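PDB 6W3V: putative methyl-accepting chemotaxis signal transduction protein from Campylobacter jejuni, which probably senses amino acids such as phenylalanine through its periplasmic double Cache domain and passes the signal on to the chemotaxis machinery. Local coordinates for residues N77-Y82 with T134-Y139. Residues are numbered along the deposited sequence; the frame is centred on the assembly and turned at random.
Sequences NALNVY and TVLKQY. With PHE (phenylalanine), chain C.
In the amino acid pocket of the membrane-distal Cache module, where phenylalanine is bound, Leu-79, just ahead of strand 80-84, and Asn-80, its first residue, meet Val-135, Leu-136 and Gln-138 of the loop that leads into strand 139-149. No hydrogen bond joins the two segments; van der Waals contact, mostly between side chains, holds them together. Leu-79 holds CG anti to its own backbone nitrogen (chi1 -166°), which sends the branched end across to the loop. There its CG lies 3.6 Å from CD1 of Leu-136, while its CD1 touches the amide end of Gln-138, NE2 at 3.7 Å. CD2 of Leu-79 rests more loosely against the CB atoms of the same two residues. Asn-80 turns its carboxamide to the loop: OD1 lies 3.6 Å from CD1 of Leu-136 and 3.7 Å from CG1 of Val-135. This buried oxygen thus faces methyl groups and finds no hydrogen-bond partner, whereas ND2 is bonded to Asp-160 and Asp-133, which also hold the ligand. Val-135 touches Asn-80 and the ligand with separate methyls: CG1 faces Asn-80, and CG2 packs on the ligand, 3.7 Å from CB of the bound phenylalanine. One residue earlier, the backbone N of Thr-134 donates an almost straight bond (3.1 Å, 174°) to carboxylate oxygen O of the ligand. Opposite the loop, Tyr-82 offers a ring face to the bound amino acid, with ligand CD2 3.5 Å above the ring centre; its OH is hydrogen-bonded to Asp-160. Tyr-131, Trp-115 and Lys-113 supply further hydrogen bonds to the ligand. A strand on one side of the amino acid and a loop on the other, with aspartates and aromatic side chains round it, are consistent with the ligand-binding pocket of double Cache (dCache) chemoreceptors.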
# COMPACT_ATOMS: atom_id res chain seq x y z
N ASN A 77 -10.40 11.10 -3.54
CA ASN A 77 -10.75 11.06 -2.11
C ASN A 77 -9.53 10.66 -1.27
O ASN A 77 -9.61 9.85 -0.37
CB ASN A 77 -11.91 10.08 -1.85
CG ASN A 77 -12.49 10.23 -0.44
OD1 ASN A 77 -12.47 11.32 0.13
ND2 ASN A 77 -12.99 9.13 0.12
N ALA A 78 -8.40 11.32 -1.52
CA ALA A 78 -7.23 11.16 -0.67
C ALA A 78 -7.46 11.86 0.67
O ALA A 78 -8.33 12.74 0.79
CB ALA A 78 -5.98 11.70 -1.33
N LEU A 79 -6.71 11.48 1.70
CA LEU A 79 -6.84 12.08 3.01
C LEU A 79 -6.14 13.42 3.04
O LEU A 79 -6.68 14.37 3.58
CB LEU A 79 -6.27 11.14 4.08
CG LEU A 79 -6.67 11.52 5.49
CD1 LEU A 79 -8.19 11.31 5.67
CD2 LEU A 79 -5.88 10.75 6.54
N ASN A 80 -4.93 13.46 2.52
CA ASN A 80 -4.11 14.68 2.50
C ASN A 80 -3.32 14.65 1.21
O ASN A 80 -2.90 13.59 0.77
CB ASN A 80 -3.09 14.71 3.65
CG ASN A 80 -3.69 14.72 5.04
OD1 ASN A 80 -4.43 15.65 5.41
ND2 ASN A 80 -3.39 13.68 5.81
N VAL A 81 -3.08 15.84 0.63
CA VAL A 81 -2.18 16.02 -0.46
C VAL A 81 -1.38 17.29 -0.16
O VAL A 81 -1.97 18.30 0.24
CB VAL A 81 -2.89 16.13 -1.82
CG1 VAL A 81 -1.95 16.42 -2.95
CG2 VAL A 81 -3.73 14.89 -2.11
N TYR A 82 -0.06 17.23 -0.30
CA TYR A 82 0.76 18.31 0.20
C TYR A 82 2.05 18.43 -0.61
O TYR A 82 2.53 17.51 -1.24
CB TYR A 82 1.04 18.14 1.69
CG TYR A 82 1.40 16.73 2.14
CD1 TYR A 82 0.39 15.82 2.48
CD2 TYR A 82 2.70 16.26 2.16
CE1 TYR A 82 0.67 14.54 2.85
CE2 TYR A 82 2.99 14.96 2.51
CZ TYR A 82 1.97 14.11 2.93
OH TYR A 82 2.30 12.84 3.29
N THR A 134 -0.20 12.29 11.17
CA THR A 134 -0.28 13.23 12.29
C THR A 134 -1.33 14.32 12.08
O THR A 134 -1.77 14.96 13.05
CB THR A 134 1.07 13.89 12.60
OG1 THR A 134 1.51 14.58 11.43
CG2 THR A 134 2.10 12.83 12.96
N VAL A 135 -1.68 14.59 10.82
CA VAL A 135 -2.63 15.67 10.53
C VAL A 135 -4.06 15.23 10.94
O VAL A 135 -4.73 15.90 11.72
CB VAL A 135 -2.56 16.12 9.05
CG1 VAL A 135 -3.69 17.09 8.75
CG2 VAL A 135 -1.22 16.78 8.74
N LEU A 136 -4.48 14.06 10.47
CA LEU A 136 -5.86 13.63 10.66
C LEU A 136 -5.95 12.35 11.53
O LEU A 136 -7.03 11.88 11.81
CB LEU A 136 -6.61 13.48 9.31
CG LEU A 136 -7.01 14.81 8.62
CD1 LEU A 136 -7.44 14.67 7.15
CD2 LEU A 136 -8.05 15.58 9.42
N LYS A 137 -4.81 11.84 11.99
CA LYS A 137 -4.77 10.69 12.91
C LYS A 137 -5.60 9.51 12.39
O LYS A 137 -6.43 8.94 13.14
CB LYS A 137 -5.18 11.12 14.32
CG LYS A 137 -4.30 12.24 14.84
CD LYS A 137 -3.06 11.68 15.51
CE LYS A 137 -2.27 12.81 16.16
NZ LYS A 137 -0.81 12.51 16.17
N GLN A 138 -5.33 9.17 11.12
CA GLN A 138 -5.70 7.88 10.51
C GLN A 138 -4.47 7.17 9.98
O GLN A 138 -3.54 7.81 9.52
CB GLN A 138 -6.74 8.07 9.40
CG GLN A 138 -7.97 8.80 9.88
CD GLN A 138 -8.98 9.01 8.78
OE1 GLN A 138 -9.03 8.22 7.85
NE2 GLN A 138 -9.71 10.12 8.85
N TYR A 139 -4.52 5.84 9.90
CA TYR A 139 -3.44 5.11 9.24
C TYR A 139 -3.48 5.33 7.74
O TYR A 139 -4.51 5.14 7.08
CB TYR A 139 -3.50 3.64 9.58
CG TYR A 139 -3.15 3.48 11.04
CD1 TYR A 139 -4.16 3.54 12.00
CD2 TYR A 139 -1.85 3.30 11.45
CE1 TYR A 139 -3.86 3.52 13.33
CE2 TYR A 139 -1.54 3.23 12.80
CZ TYR A 139 -2.56 3.35 13.73
OH TYR A 139 -2.37 3.35 15.10
N PHE C . 0.76 11.97 6.70
CA PHE C . 1.77 13.06 6.79
C PHE C . 2.63 12.80 8.02
O PHE C . 2.07 12.39 9.05
CB PHE C . 1.03 14.40 6.96
CG PHE C . 1.92 15.57 7.02
CD1 PHE C . 2.49 15.92 8.21
CD2 PHE C . 2.14 16.34 5.91
CE1 PHE C . 3.27 17.05 8.31
CE2 PHE C . 2.96 17.43 6.01
CZ PHE C . 3.60 17.72 7.18
OXT PHE C . 3.85 13.04 7.97